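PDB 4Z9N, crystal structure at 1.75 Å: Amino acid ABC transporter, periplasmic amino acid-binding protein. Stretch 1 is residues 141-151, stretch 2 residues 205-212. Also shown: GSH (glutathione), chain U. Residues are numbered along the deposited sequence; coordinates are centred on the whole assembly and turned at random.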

ATOM      1  N   THR D 141     -17.442  13.148   7.919  1.00 13.00           N
ATOM      2  CA  THR D 141     -15.997  13.021   7.704  1.00 11.66           C
ATOM      3  C   THR D 141     -15.283  12.276   8.830  1.00 11.98           C
ATOM      4  O   THR D 141     -15.759  12.228   9.968  1.00 14.27           O
ATOM      5  CB  THR D 141     -15.313  14.404   7.570  1.00 14.67           C
ATOM      6  OG1 THR D 141     -15.490  15.145   8.790  1.00 14.09           O
ATOM      7  CG2 THR D 141     -15.894  15.184   6.404  1.00 17.35           C
ATOM      8  N   THR D 142     -14.119  11.716   8.520  1.00 12.62           N
ATOM      9  CA  THR D 142     -13.218  11.228   9.563  1.00 14.60           C
ATOM     10  C   THR D 142     -12.844  12.385  10.498  1.00 16.73           C
ATOM     11  O   THR D 142     -12.690  12.220  11.708  1.00 14.28           O
ATOM     12  CB  THR D 142     -11.938  10.645   8.965  1.00 15.20           C
ATOM     13  OG1 THR D 142     -11.396  11.598   8.044  1.00 13.48           O
ATOM     14  CG2 THR D 142     -12.205   9.336   8.228  1.00 14.31           C
ATOM     15  N   THR D 143     -12.688  13.559   9.894  1.00 15.83           N
ATOM     16  CA  THR D 143     -12.273  14.787  10.559  1.00 14.48           C
ATOM     17  C   THR D 143     -13.055  15.060  11.831  1.00 14.28           C
ATOM     18  O   THR D 143     -12.479  15.349  12.881  1.00 13.45           O
ATOM     19  CB  THR D 143     -12.450  15.973   9.601  1.00 13.95           C
ATOM     20  OG1 THR D 143     -11.962  15.583   8.313  1.00 12.49           O
ATOM     21  CG2 THR D 143     -11.661  17.193  10.070  1.00 13.90           C
ATOM     22  N   GLU D 144     -14.376  14.961  11.734  1.00 14.38           N
ATOM     23  CA  GLU D 144     -15.243  15.275  12.862  1.00 15.29           C
ATOM     24  C   GLU D 144     -14.990  14.311  14.032  1.00 17.59           C
ATOM     25  O   GLU D 144     -14.952  14.726  15.189  1.00 17.32           O
ATOM     26  CB  GLU D 144     -16.714  15.221  12.426  1.00 18.09           C
ATOM     27  CG  GLU D 144     -17.687  15.501  13.554  1.00 27.42           C
ATOM     28  CD  GLU D 144     -19.143  15.263  13.165  1.00 36.60           C
ATOM     29  OE1 GLU D 144     -19.411  14.445  12.258  1.00 37.28           O
ATOM     30  OE2 GLU D 144     -20.024  15.883  13.794  1.00 44.68           O
ATOM     31  N   LEU D 145     -14.802  13.027  13.722  1.00 13.35           N
ATOM     32  CA  LEU D 145     -14.572  12.032  14.771  1.00 13.09           C
ATOM     33  C   LEU D 145     -13.194  12.202  15.406  1.00 16.31           C
ATOM     34  O   LEU D 145     -13.049  12.095  16.627  1.00 13.95           O
ATOM     35  CB  LEU D 145     -14.714  10.609  14.206  1.00 14.40           C
ATOM     36  CG  LEU D 145     -16.034  10.330  13.465  1.00 21.18           C
ATOM     37  CD1 LEU D 145     -16.083   8.910  12.900  1.00 20.25           C
ATOM     38  CD2 LEU D 145     -17.226  10.587  14.389  1.00 24.69           C
ATOM     39  N   ASN D 146     -12.176  12.438  14.579  1.00 11.47           N
ATOM     40  CA  ASN D 146     -10.815  12.584  15.105  1.00 13.51           C
ATOM     41  C   ASN D 146     -10.704  13.799  16.021  1.00 14.09           C
ATOM     42  O   ASN D 146      -9.959  13.758  17.003  1.00 15.78           O
ATOM     43  CB  ASN D 146      -9.780  12.736  13.998  1.00 14.21           C
ATOM     44  CG  ASN D 146      -9.678  11.520  13.102  1.00 18.66           C
ATOM     45  OD1 ASN D 146      -9.884  10.390  13.531  1.00 17.50           O
ATOM     46  ND2 ASN D 146      -9.356  11.756  11.835  1.00 18.81           N
ATOM     47  N   MET D 147     -11.395  14.892  15.682  1.00 11.46           N
ATOM     48  CA  MET D 147     -11.287  16.094  16.509  1.00 12.54           C
ATOM     49  C   MET D 147     -11.851  15.827  17.897  1.00 13.52           C
ATOM     50  O   MET D 147     -11.254  16.205  18.895  1.00 15.52           O
ATOM     51  CB  MET D 147     -12.002  17.287  15.895  1.00 16.24           C
ATOM     52  CG  MET D 147     -11.986  18.491  16.830  1.00 19.01           C
ATOM     53  SD  MET D 147     -12.451  20.028  16.019  1.00 18.38           S
ATOM     54  CE  MET D 147     -14.091  19.630  15.408  1.00 18.68           C
ATOM     55  N   ALA D 148     -13.000  15.171  17.958  1.00 13.98           N
ATOM     56  CA  ALA D 148     -13.566  14.813  19.248  1.00 15.67           C
ATOM     57  C   ALA D 148     -12.535  14.006  20.048  1.00 16.69           C
ATOM     58  O   ALA D 148     -12.303  14.279  21.233  1.00 15.37           O
ATOM     59  CB  ALA D 148     -14.863  14.031  19.069  1.00 16.91           C
ATOM     60  N   ASP D 149     -11.915  13.016  19.398  1.00 15.11           N
ATOM     61  CA  ASP D 149     -10.925  12.165  20.068  1.00 15.61           C
ATOM     62  C   ASP D 149      -9.794  13.000  20.657  1.00 16.53           C
ATOM     63  O   ASP D 149      -9.352  12.787  21.797  1.00 16.67           O
ATOM     64  CB  ASP D 149     -10.306  11.151  19.101  1.00 18.90           C
ATOM     65  CG  ASP D 149     -11.251  10.038  18.695  1.00 22.98           C
ATOM     66  OD1 ASP D 149     -12.292   9.834  19.355  1.00 21.61           O
ATOM     67  OD2 ASP D 149     -10.918   9.350  17.701  1.00 19.86           O
ATOM     68  N   TYR D 150      -9.294  13.925  19.846  1.00 16.30           N
ATOM     69  CA  TYR D 150      -8.120  14.715  20.210  1.00 17.66           C
ATOM     70  C   TYR D 150      -8.407  15.641  21.394  1.00 17.11           C
ATOM     71  O   TYR D 150      -7.581  15.796  22.295  1.00 17.41           O
ATOM     72  CB  TYR D 150      -7.652  15.524  18.995  1.00 15.86           C
ATOM     73  CG  TYR D 150      -6.401  16.349  19.198  1.00 19.83           C
ATOM     74  CD1 TYR D 150      -5.158  15.744  19.328  1.00 20.50           C
ATOM     75  CD2 TYR D 150      -6.463  17.740  19.218  1.00 18.11           C
ATOM     76  CE1 TYR D 150      -4.002  16.501  19.499  1.00 22.80           C
ATOM     77  CE2 TYR D 150      -5.312  18.508  19.376  1.00 21.12           C
ATOM     78  CZ  TYR D 150      -4.087  17.882  19.515  1.00 22.45           C
ATOM     79  OH  TYR D 150      -2.947  18.640  19.676  1.00 25.24           O
ATOM     80  N   PHE D 151      -9.593  16.237  21.407  1.00 15.05           N
ATOM     81  CA  PHE D 151      -9.937  17.159  22.477  1.00 15.65           C
ATOM     82  C   PHE D 151     -10.221  16.407  23.766  1.00 18.79           C
ATOM     83  O   PHE D 151      -9.862  16.883  24.838  1.00 18.47           O
ATOM     84  CB  PHE D 151     -11.131  18.033  22.069  1.00 16.16           C
ATOM     85  CG  PHE D 151     -10.726  19.262  21.324  1.00 18.41           C
ATOM     86  CD1 PHE D 151     -10.116  19.163  20.077  1.00 21.33           C
ATOM     87  CD2 PHE D 151     -10.914  20.514  21.881  1.00 17.24           C
ATOM     88  CE1 PHE D 151      -9.716  20.300  19.399  1.00 21.01           C
ATOM     89  CE2 PHE D 151     -10.514  21.649  21.218  1.00 21.98           C
ATOM     90  CZ  PHE D 151      -9.911  21.550  19.977  1.00 23.84           C
TER
HETATM   91  N1  GSH U 401     -10.456  12.889   4.171  1.00 12.03           N
HETATM   92  CA1 GSH U 401     -11.590  13.163   5.055  1.00 10.27           C
HETATM   93  C1  GSH U 401     -12.624  12.055   4.872  1.00 12.10           C
HETATM   94  O11 GSH U 401     -13.621  12.013   5.646  1.00 15.66           O
HETATM   95  O12 GSH U 401     -12.498  11.195   3.956  1.00 11.89           O
HETATM   96  CB1 GSH U 401     -12.263  14.507   4.731  1.00  9.38           C
HETATM   97  CG1 GSH U 401     -12.764  14.475   3.274  1.00 10.87           C
HETATM   98  CD1 GSH U 401     -13.650  15.692   3.033  1.00 16.59           C
HETATM   99  OE1 GSH U 401     -14.772  15.586   2.645  1.00 17.25           O
HETATM  100  N2  GSH U 401     -13.085  16.997   3.278  1.00 15.97           N
HETATM  101  CA2 GSH U 401     -13.939  18.153   3.071  1.00 18.95           C
HETATM  102  C2  GSH U 401     -14.391  18.286   1.609  1.00 16.60           C
HETATM  103  O2  GSH U 401     -13.847  17.751   0.697  1.00 16.80           O
HETATM  104  CB2 GSH U 401     -13.272  19.417   3.622  1.00 18.47           C
HETATM  105  SG2 GSH U 401     -11.844  19.933   2.629  1.00 23.59           S
HETATM  106  N3  GSH U 401     -15.581  19.075   1.374  1.00 16.84           N
HETATM  107  CA3 GSH U 401     -16.076  19.243   0.035  1.00 20.58           C
HETATM  108  C3  GSH U 401     -17.561  18.878   0.019  1.00 19.23           C
HETATM  109  O31 GSH U 401     -18.245  19.182  -0.993  1.00 23.49           O
HETATM  110  O32 GSH U 401     -18.090  18.267   0.997  1.00 19.53           O
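Stretch 2 205-212: PEIISKEP

Stretch 1 is helical through its later residues. T141 is the N-cap, and its OG1 accepts from E144 N at 3.2 Å. Stretch 2 is mostly extended and irregular, becoming a strand at E211 and P212. It runs against the helix in the opposite sense: I208 lies nearest Y150, S209 nearest N146 and E211 nearest T142, with CA-CA distances of 7.1, 6.9 and 8.3 Å. The facing helix residues T142, N146 and Y150 are four apart, so they recur on one side of the helix. K210 points its CB away, between S209 and E211, which point theirs toward the helix.

At the Y150 end the contact is apolar. I208 CG2 lies over one face of the Y150 ring, 3.5 Å from its centroid and 15° off the normal, a CH-pi contact. I208 CD1 reaches the helix backbone, 3.8 Å from N146 O. Y150 OH lies 3.7 Å from E206 CG.

Toward the helix start the contact is polar. T142 OG1 donates to E211 OE1 at 2.8 Å. S209 OG donates to E211 OE2 at 2.7 Å, within stretch 2. N146 ND2 packs 3.3 Å from S209 CB. T142 also serves the ligand: its N donates to glutathione O11 at 2.9 Å.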

ATOM      1  N   PRO D 205       1.234  23.296  13.725  1.00 25.10           N
ATOM      2  CA  PRO D 205       2.126  22.164  13.460  1.00 23.16           C
ATOM      3  C   PRO D 205       1.497  20.786  13.675  1.00 23.07           C
ATOM      4  O   PRO D 205       1.906  19.835  13.011  1.00 20.79           O
ATOM      5  CB  PRO D 205       3.272  22.378  14.462  1.00 25.65           C
ATOM      6  CG  PRO D 205       3.163  23.803  14.895  1.00 29.00           C
ATOM      7  CD  PRO D 205       1.704  24.102  14.865  1.00 26.81           C
ATOM      8  N   GLU D 206       0.539  20.672  14.590  1.00 19.75           N
ATOM      9  CA  GLU D 206       0.036  19.352  14.989  1.00 21.22           C
ATOM     10  C   GLU D 206      -0.704  18.601  13.875  1.00 21.70           C
ATOM     11  O   GLU D 206      -1.547  19.165  13.170  1.00 22.47           O
ATOM     12  CB  GLU D 206      -0.892  19.486  16.204  1.00 25.22           C
ATOM     13  CG  GLU D 206      -0.177  19.749  17.538  1.00 28.81           C
ATOM     14  CD  GLU D 206       0.258  21.197  17.723  1.00 26.81           C
ATOM     15  OE1 GLU D 206      -0.102  22.054  16.888  1.00 23.34           O
ATOM     16  OE2 GLU D 206       0.961  21.475  18.724  1.00 28.79           O
ATOM     17  N   ILE D 207      -0.374  17.318  13.734  1.00 16.19           N
ATOM     18  CA  ILE D 207      -1.090  16.407  12.845  1.00 15.20           C
ATOM     19  C   ILE D 207      -1.694  15.331  13.708  1.00 15.97           C
ATOM     20  O   ILE D 207      -0.954  14.597  14.362  1.00 17.84           O
ATOM     21  CB  ILE D 207      -0.163  15.810  11.788  1.00 23.18           C
ATOM     22  CG1 ILE D 207       0.403  16.930  10.914  1.00 27.46           C
ATOM     23  CG2 ILE D 207      -0.889  14.713  10.984  1.00 22.49           C
ATOM     24  CD1 ILE D 207       1.547  16.506  10.043  1.00 33.73           C
ATOM     25  N   ILE D 208      -3.026  15.220  13.725  1.00 14.18           N
ATOM     26  CA  ILE D 208      -3.667  14.400  14.742  1.00 16.19           C
ATOM     27  C   ILE D 208      -4.243  13.089  14.219  1.00 19.21           C
ATOM     28  O   ILE D 208      -4.885  12.370  14.972  1.00 17.04           O
ATOM     29  CB  ILE D 208      -4.781  15.187  15.479  1.00 15.67           C
ATOM     30  CG1 ILE D 208      -5.982  15.439  14.565  1.00 16.45           C
ATOM     31  CG2 ILE D 208      -4.232  16.503  16.025  1.00 16.11           C
ATOM     32  CD1 ILE D 208      -7.264  15.857  15.314  1.00 17.75           C
ATOM     33  N   SER D 209      -4.013  12.765  12.950  1.00 12.61           N
ATOM     34  CA  SER D 209      -4.568  11.527  12.395  1.00 13.46           C
ATOM     35  C   SER D 209      -3.785  11.089  11.181  1.00 15.95           C
ATOM     36  O   SER D 209      -3.024  11.872  10.617  1.00 14.04           O
ATOM     37  CB  SER D 209      -6.025  11.721  11.994  1.00 17.09           C
ATOM     38  OG  SER D 209      -6.089  12.546  10.842  1.00 13.57           O
ATOM     39  N   LYS D 210      -3.990   9.836  10.786  1.00 12.71           N
ATOM     40  CA  LYS D 210      -3.574   9.354   9.477  1.00 10.90           C
ATOM     41  C   LYS D 210      -4.750   9.465   8.514  1.00 10.81           C
ATOM     42  O   LYS D 210      -5.852   8.984   8.811  1.00 11.56           O
ATOM     43  CB  LYS D 210      -3.098   7.900   9.560  1.00 10.51           C
ATOM     44  CG  LYS D 210      -1.774   7.739  10.296  1.00 11.97           C
ATOM     45  CD  LYS D 210      -1.373   6.265  10.386  1.00 10.44           C
ATOM     46  CE  LYS D 210      -2.195   5.558  11.456  1.00 12.30           C
ATOM     47  NZ  LYS D 210      -1.584   4.187  11.715  1.00 10.87           N
ATOM     48  N   GLU D 211      -4.528  10.102   7.366  1.00 11.07           N
ATOM     49  CA  GLU D 211      -5.592  10.254   6.373  1.00 11.16           C
ATOM     50  C   GLU D 211      -5.082   9.874   4.988  1.00 11.58           C
ATOM     51  O   GLU D 211      -4.756  10.732   4.159  1.00 11.68           O
ATOM     52  CB  GLU D 211      -6.146  11.691   6.349  1.00 14.28           C
ATOM     53  CG  GLU D 211      -6.539  12.242   7.702  1.00 14.49           C
ATOM     54  CD  GLU D 211      -7.948  11.872   8.171  1.00 16.97           C
ATOM     55  OE1 GLU D 211      -8.727  11.233   7.425  1.00 13.01           O
ATOM     56  OE2 GLU D 211      -8.275  12.248   9.324  1.00 19.01           O
ATOM     57  N   PRO D 212      -4.971   8.566   4.733  1.00 11.15           N
ATOM     58  CA  PRO D 212      -4.559   8.134   3.397  1.00 10.91           C
ATOM     59  C   PRO D 212      -5.712   8.249   2.385  1.00 11.18           C
ATOM     60  O   PRO D 212      -6.737   7.570   2.522  1.00 12.50           O
ATOM     61  CB  PRO D 212      -4.121   6.676   3.631  1.00 10.46           C
ATOM     62  CG  PRO D 212      -4.977   6.224   4.823  1.00 11.00           C
ATOM     63  CD  PRO D 212      -5.048   7.458   5.700  1.00 11.83           C
TER
HETATM   64  O   HOH W   1      -8.535   9.008  10.130  1.00 16.50           O
HETATM   65  O   HOH W   2      -6.766  12.402  17.272  1.00 34.68           O